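Local atomic coordinates of Maltose/maltodextrin transport permease homologue (Bdellovibrio bacteriovorus HD100, PDB entry 6FFL), a protein that probably takes part in importing maltose and maltodextrins, its solute-binding domain, bound here to maltotriose, being fused to the transmembrane subunit of an ABC transporter. Residues G156-Y161 against K212-E217; L116-N121 against M230-D235. One frame throughout, in Å; residues are numbered along the deposited sequence.

Contact 1 of 2, residues G156-Y161 against K212-E217. With GLC (alpha-D-glucopyranose), chain B.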
loop_
_atom_site.group_PDB
_atom_site.type_symbol
_atom_site.label_atom_id
_atom_site.label_comp_id
_atom_site.label_asym_id
_atom_site.label_seq_id
_atom_site.Cartn_x
_atom_site.Cartn_y
_atom_site.Cartn_z
ATOM N N GLY A 156 13.019 17.366 -8.006
ATOM C CA GLY A 156 13.700 16.897 -6.816
ATOM C C GLY A 156 12.974 15.729 -6.174
ATOM O O GLY A 156 13.603 14.780 -5.695
ATOM N N LEU A 157 11.643 15.774 -6.171
ATOM C CA LEU A 157 10.849 14.779 -5.463
ATOM C C LEU A 157 9.530 14.578 -6.190
ATOM O O LEU A 157 8.888 15.553 -6.583
ATOM C CB LEU A 157 10.571 15.225 -4.018
ATOM C CG LEU A 157 9.618 14.363 -3.183
ATOM C CD1 LEU A 157 10.200 12.969 -2.974
ATOM C CD2 LEU A 157 9.348 15.035 -1.831
ATOM N N VAL A 158 9.112 13.320 -6.340
ATOM C CA VAL A 158 7.794 13.004 -6.891
ATOM C C VAL A 158 7.115 11.990 -5.991
ATOM O O VAL A 158 7.768 11.100 -5.429
ATOM C CB VAL A 158 7.862 12.454 -8.336
ATOM C CG1 VAL A 158 8.416 13.519 -9.304
ATOM C CG2 VAL A 158 8.698 11.165 -8.394
ATOM N N PHE A 159 5.798 12.118 -5.871
ATOM C CA PHE A 159 4.981 11.056 -5.293
ATOM C C PHE A 159 3.516 11.391 -5.526
ATOM O O PHE A 159 3.155 12.506 -5.923
ATOM C CB PHE A 159 5.290 10.787 -3.805
ATOM C CG PHE A 159 4.967 11.906 -2.832
ATOM C CD1 PHE A 159 5.624 13.129 -2.877
ATOM C CD2 PHE A 159 4.087 11.665 -1.773
ATOM C CE1 PHE A 159 5.355 14.116 -1.938
ATOM C CE2 PHE A 159 3.807 12.640 -0.822
ATOM C CZ PHE A 159 4.445 13.877 -0.900
ATOM N N ASN A 160 2.675 10.384 -5.293
ATOM C CA ASN A 160 1.239 10.471 -5.516
ATOM C C ASN A 160 0.606 11.175 -4.317
ATOM O O ASN A 160 -0.175 10.606 -3.557
ATOM C CB ASN A 160 0.663 9.075 -5.729
ATOM C CG ASN A 160 -0.787 9.100 -6.162
ATOM O OD1 ASN A 160 -1.286 10.122 -6.641
ATOM N ND2 ASN A 160 -1.476 7.978 -5.985
ATOM N N TYR A 161 0.950 12.454 -4.164
ATOM C CA TYR A 161 0.644 13.165 -2.927
ATOM C C TYR A 161 -0.825 13.552 -2.780
ATOM O O TYR A 161 -1.210 14.037 -1.707
ATOM C CB TYR A 161 1.537 14.406 -2.809
ATOM C CG TYR A 161 1.384 15.425 -3.921
ATOM C CD1 TYR A 161 0.310 16.309 -3.947
ATOM C CD2 TYR A 161 2.341 15.535 -4.923
ATOM C CE1 TYR A 161 0.183 17.249 -4.948
ATOM C CE2 TYR A 161 2.218 16.472 -5.931
ATOM C CZ TYR A 161 1.150 17.327 -5.940
ATOM O OH TYR A 161 1.039 18.266 -6.942
ATOM N N LYS A 212 3.275 20.183 -9.936
ATOM C CA LYS A 212 1.920 20.657 -9.650
ATOM C C LYS A 212 0.876 19.579 -9.912
ATOM O O LYS A 212 -0.199 19.594 -9.299
ATOM C CB LYS A 212 1.609 21.897 -10.489
ATOM C CG LYS A 212 2.536 23.068 -10.230
ATOM C CD LYS A 212 2.164 23.830 -8.964
ATOM C CE LYS A 212 2.744 25.240 -8.997
ATOM N NZ LYS A 212 2.453 26.023 -7.765
ATOM N N GLU A 213 1.148 18.669 -10.844
ATOM C CA GLU A 213 0.276 17.536 -11.136
ATOM C C GLU A 213 1.133 16.283 -11.111
ATOM O O GLU A 213 2.118 16.191 -11.849
ATOM C CB GLU A 213 -0.415 17.676 -12.498
ATOM C CG GLU A 213 -0.896 19.085 -12.835
ATOM C CD GLU A 213 -2.221 19.422 -12.179
ATOM O OE1 GLU A 213 -2.853 18.507 -11.612
ATOM O OE2 GLU A 213 -2.632 20.602 -12.236
ATOM N N CYS A 214 0.765 15.317 -10.273
ATOM C CA CYS A 214 1.636 14.157 -10.106
ATOM C C CYS A 214 0.786 12.999 -9.578
ATOM O O CYS A 214 0.674 12.810 -8.365
ATOM C CB CYS A 214 2.789 14.479 -9.175
ATOM S SG CYS A 214 4.120 13.283 -9.190
ATOM N N ASP A 215 0.195 12.238 -10.500
ATOM C CA ASP A 215 -0.517 11.039 -10.088
ATOM C C ASP A 215 0.480 9.886 -9.955
ATOM O O ASP A 215 1.693 10.066 -10.113
ATOM C CB ASP A 215 -1.675 10.739 -11.047
ATOM C CG ASP A 215 -1.226 10.374 -12.458
ATOM O OD1 ASP A 215 -0.020 10.173 -12.711
ATOM O OD2 ASP A 215 -2.110 10.290 -13.339
ATOM N N TYR A 216 -0.018 8.688 -9.640
ATOM C CA TYR A 216 0.898 7.583 -9.377
ATOM C C TYR A 216 1.767 7.284 -10.592
ATOM O O TYR A 216 2.994 7.154 -10.481
ATOM C CB TYR A 216 0.141 6.324 -8.952
ATOM C CG TYR A 216 1.100 5.194 -8.613
ATOM C CD1 TYR A 216 1.566 5.023 -7.311
ATOM C CD2 TYR A 216 1.557 4.317 -9.596
ATOM C CE1 TYR A 216 2.458 3.994 -6.996
ATOM C CE2 TYR A 216 2.449 3.296 -9.295
ATOM C CZ TYR A 216 2.899 3.146 -7.994
ATOM O OH TYR A 216 3.780 2.126 -7.701
ATOM N N GLU A 217 1.150 7.176 -11.769
ATOM C CA GLU A 217 1.923 6.785 -12.939
ATOM C C GLU A 217 2.907 7.869 -13.351
ATOM O O GLU A 217 3.979 7.557 -13.883
ATOM C CB GLU A 217 0.997 6.446 -14.110
ATOM C CG GLU A 217 1.734 5.826 -15.296
ATOM C CD GLU A 217 2.788 4.794 -14.881
ATOM O OE1 GLU A 217 2.483 3.914 -14.042
ATOM O OE2 GLU A 217 3.927 4.865 -15.401
HETATM C C1 GLC B . 0.028 -1.205 -7.433
HETATM C C2 GLC B . 0.250 -2.117 -6.221
HETATM C C3 GLC B . -0.634 -1.707 -5.052
HETATM C C4 GLC B . -0.509 -0.210 -4.762
HETATM C C5 GLC B . -0.738 0.602 -6.043
HETATM C C6 GLC B . -0.485 2.091 -5.811
HETATM O O1 GLC B . -1.279 -1.434 -7.964
HETATM O O2 GLC B . -0.078 -3.470 -6.550
HETATM O O3 GLC B . -0.279 -2.504 -3.902
HETATM O O4 GLC B . -1.482 0.121 -3.751
HETATM O O5 GLC B . 0.162 0.182 -7.075
HETATM O O6 GLC B . -0.855 2.845 -6.974
HETATM O O HOH W 1 -0.844 13.203 -6.407
#

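Contact 2 of 2, residues L116-N121 against M230-D235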
loop_
_atom_site.group_PDB
_atom_site.type_symbol
_atom_site.label_atom_id
_atom_site.label_comp_id
_atom_site.label_asym_id
_atom_site.label_seq_id
_atom_site.Cartn_x
_atom_site.Cartn_y
_atom_site.Cartn_z
ATOM N N LEU A 116 5.352 2.709 2.764
ATOM C CA LEU A 116 5.977 3.766 1.985
ATOM C C LEU A 116 7.352 4.122 2.536
ATOM O O LEU A 116 7.627 3.982 3.731
ATOM C CB LEU A 116 5.104 5.012 1.981
ATOM C CG LEU A 116 3.763 4.838 1.288
ATOM C CD1 LEU A 116 2.917 6.095 1.534
ATOM C CD2 LEU A 116 3.947 4.587 -0.196
ATOM N N MET A 117 8.209 4.618 1.650
ATOM C CA MET A 117 9.569 4.972 2.030
ATOM C C MET A 117 10.072 5.998 1.029
ATOM O O MET A 117 9.420 6.270 0.023
ATOM C CB MET A 117 10.469 3.734 2.048
ATOM C CG MET A 117 10.783 3.205 0.663
ATOM S SD MET A 117 11.075 1.423 0.618
ATOM C CE MET A 117 9.391 0.799 0.799
ATOM N N LEU A 118 11.246 6.562 1.312
ATOM C CA LEU A 118 11.940 7.388 0.331
ATOM C C LEU A 118 12.785 6.481 -0.553
ATOM O O LEU A 118 13.467 5.581 -0.056
ATOM C CB LEU A 118 12.822 8.440 1.020
ATOM C CG LEU A 118 13.431 9.499 0.091
ATOM C CD1 LEU A 118 12.373 10.520 -0.282
ATOM C CD2 LEU A 118 14.633 10.184 0.755
ATOM N N LEU A 119 12.692 6.677 -1.867
ATOM C CA LEU A 119 13.578 6.019 -2.814
ATOM C C LEU A 119 14.383 7.114 -3.478
ATOM O O LEU A 119 13.864 8.210 -3.711
ATOM C CB LEU A 119 12.811 5.208 -3.881
ATOM C CG LEU A 119 11.929 4.063 -3.364
ATOM C CD1 LEU A 119 10.530 4.566 -3.002
ATOM C CD2 LEU A 119 11.855 2.961 -4.424
ATOM N N TYR A 120 15.642 6.829 -3.786
ATOM C CA TYR A 120 16.469 7.846 -4.416
ATOM C C TYR A 120 17.293 7.201 -5.514
ATOM O O TYR A 120 17.741 6.058 -5.370
ATOM C CB TYR A 120 17.379 8.569 -3.402
ATOM C CG TYR A 120 18.260 7.684 -2.541
ATOM C CD1 TYR A 120 17.780 7.124 -1.362
ATOM C CD2 TYR A 120 19.584 7.438 -2.893
ATOM C CE1 TYR A 120 18.596 6.324 -0.560
ATOM C CE2 TYR A 120 20.400 6.641 -2.103
ATOM C CZ TYR A 120 19.901 6.090 -0.943
ATOM O OH TYR A 120 20.717 5.303 -0.158
ATOM N N ASN A 121 17.479 7.944 -6.609
ATOM C CA ASN A 121 18.234 7.485 -7.767
ATOM C C ASN A 121 19.712 7.785 -7.529
ATOM O O ASN A 121 20.105 8.950 -7.396
ATOM C CB ASN A 121 17.706 8.176 -9.030
ATOM C CG ASN A 121 18.286 7.605 -10.325
ATOM O OD1 ASN A 121 19.352 6.991 -10.335
ATOM N ND2 ASN A 121 17.576 7.822 -11.436
ATOM N N MET A 230 14.260 11.860 -6.238
ATOM C CA MET A 230 13.680 11.185 -5.091
ATOM C C MET A 230 12.222 10.858 -5.368
ATOM O O MET A 230 11.549 11.540 -6.140
ATOM C CB MET A 230 13.788 12.045 -3.823
ATOM C CG MET A 230 15.209 12.155 -3.332
ATOM S SD MET A 230 15.442 13.239 -1.929
ATOM C CE MET A 230 15.292 14.866 -2.681
ATOM N N LEU A 231 11.754 9.795 -4.728
ATOM C CA LEU A 231 10.392 9.302 -4.887
ATOM C C LEU A 231 9.897 8.842 -3.526
ATOM O O LEU A 231 10.687 8.380 -2.700
ATOM C CB LEU A 231 10.364 8.147 -5.906
ATOM C CG LEU A 231 9.187 7.171 -5.907
ATOM C CD1 LEU A 231 8.002 7.840 -6.579
ATOM C CD2 LEU A 231 9.558 5.908 -6.637
ATOM N N ILE A 232 8.593 8.973 -3.273
ATOM C CA ILE A 232 7.983 8.260 -2.155
ATOM C C ILE A 232 7.068 7.199 -2.749
ATOM O O ILE A 232 6.157 7.515 -3.523
ATOM C CB ILE A 232 7.233 9.195 -1.193
ATOM C CG1 ILE A 232 8.241 10.107 -0.487
ATOM C CG2 ILE A 232 6.469 8.356 -0.129
ATOM C CD1 ILE A 232 7.595 11.187 0.389
ATOM N N ASN A 233 7.332 5.938 -2.415
ATOM C CA ASN A 233 6.549 4.836 -2.957
ATOM C C ASN A 233 6.733 3.637 -2.038
ATOM O O ASN A 233 7.524 3.668 -1.089
ATOM C CB ASN A 233 6.969 4.518 -4.406
ATOM C CG ASN A 233 5.845 3.910 -5.235
ATOM O OD1 ASN A 233 4.785 3.547 -4.707
ATOM N ND2 ASN A 233 6.061 3.809 -6.547
ATOM N N GLY A 234 5.980 2.571 -2.324
ATOM C CA GLY A 234 5.916 1.428 -1.440
ATOM C C GLY A 234 6.779 0.260 -1.916
ATOM O O GLY A 234 7.334 0.268 -3.010
ATOM N N ASP A 235 6.885 -0.759 -1.059
ATOM C CA ASP A 235 7.741 -1.894 -1.406
ATOM C C ASP A 235 7.209 -2.681 -2.606
ATOM O O ASP A 235 7.977 -3.414 -3.238
ATOM C CB ASP A 235 7.963 -2.802 -0.179
ATOM C CG ASP A 235 6.693 -3.548 0.278
ATOM O OD1 ASP A 235 5.560 -3.105 -0.017
ATOM O OD2 ASP A 235 6.851 -4.592 0.951
#

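Contact 1 of 2, residues G156-Y161 against K212-E217
At the glycan pocket, to which Tyr216 belongs, Asn160 packs against that residue where the loop after strand 157-158 passes the start of helix 216-224. The two side chains cross at about a right angle, amide and ring planes 79° apart. With CG anti to the backbone N (chi1 -172°), the Asn160 amide lies against the first turn of the helix, its ND2 3.8 Å from Tyr216 CB. An aromatic residue suits the sugar side of the contact, since glucose O6 sits over one face of the Tyr216 ring, toward its rim and 3.3 Å from CD1. The Tyr216 hydroxyl is hydrogen-bonded to Trp236 NE1.

This belongs to one of the two alpha/beta lobes of a periplasmic-binding-protein fold. Asp215 is the N-cap of the helix, its short side chain letting OD1 accept a hydrogen bond from the backbone N of Thr218, while Asn160 centres an inverse gamma turn. Behind them the contact becomes apolar: small and buried, Cys214 fits between two neighbours, its SG 3.9 Å from Val158 CB and its CB 3.8 Å from Tyr161 CE2. The Tyr161 hydroxyl is hydrogen-bonded to Pro211 O, while Lys212 O lies near the plane of the ring at its edge. A water donates to Asn160 OD1 at 3.1 Å; its approach to Cys214 O is improbably short, which makes that half of the bridge doubtful.

Contact 2 of 2, residues L116-N121 against M230-D235
Leu231 O receives the straight N-H of Leu119, at 2.8 Å and 175°, and the CA-H of Leu118 comes to the same oxygen, with CA at 3.4 Å. Each such carbonyl thus serves an amide and a CA-H, as usual in an antiparallel sheet. Strands 116-121 and 228-234 are the two middle strands of the four-stranded sheet in one lobe of the binding-protein fold, their segments running at 146° to each other.

Leu119 pairs with Leu231, and Met117 with Asn233, as hydrogen-bonded pairs; Leu116 with Gly234, Leu118 with Ile232 and Tyr120 with Met230 make the non-hydrogen-bonded ones. In the first kind both amides bond reciprocally, Leu231 N giving its hydrogen to Leu119 O, so these four residues pair their buried amides and carbonyls with each other, while Leu118, Tyr120, Met230 and Ile232 bond to the flanking strands. Both faces are left to be lined mainly by apolar side chains.

On one face the branched tip of Leu118 spreads over its neighbours, CD1 4.1 Å from Met230 CB and CD2 beside SD, the sulphur of the flexible Met230 thioether. On the other, Leu119 CD1 reaches Leu231 CD2 at 4.0 Å and Asn233 CB at 3.8 Å, where Phe223 of helix 216-224 and Tyr241 of helix 238-243 pack on both leucines. Asn233 is the polar exception there: its ND2 is hydrogen-bonded to Tyr241 OH, and its OD1 accepts a hydrogen bond from Gly234 N, which lies above the plane of the amide carbonyl.

Leu116 CD2 packs on the bare backbone of Gly234, 3.6 Å from its N. Beyond it the Met117 chain bends at its last torsion (chi3 75°), bringing CE to 3.5 Å from Asp235 N.

In the fold
Both contacts use one sheet of the same lobe, in which strand 157-158 lies beside strand 228-234. Contact 2 is its buried middle, where regular backbone hydrogen bonds join two strands and mostly leucine, isoleucine and methionine line the faces. Contact 1 lies at the sheet's edge, partly exposed, where a loop meets the start of a helix: it has no clear direct hydrogen bond across it and rests mainly on packing, with Tyr216 turned to the glycan. The two meet where Val158 N probably bonds to Met230 O at 3.0 Å, and where Tyr216 OH is 3.1 Å from Asn233 ND2, a probable hydrogen bond tying the pocket wall to the core sheet.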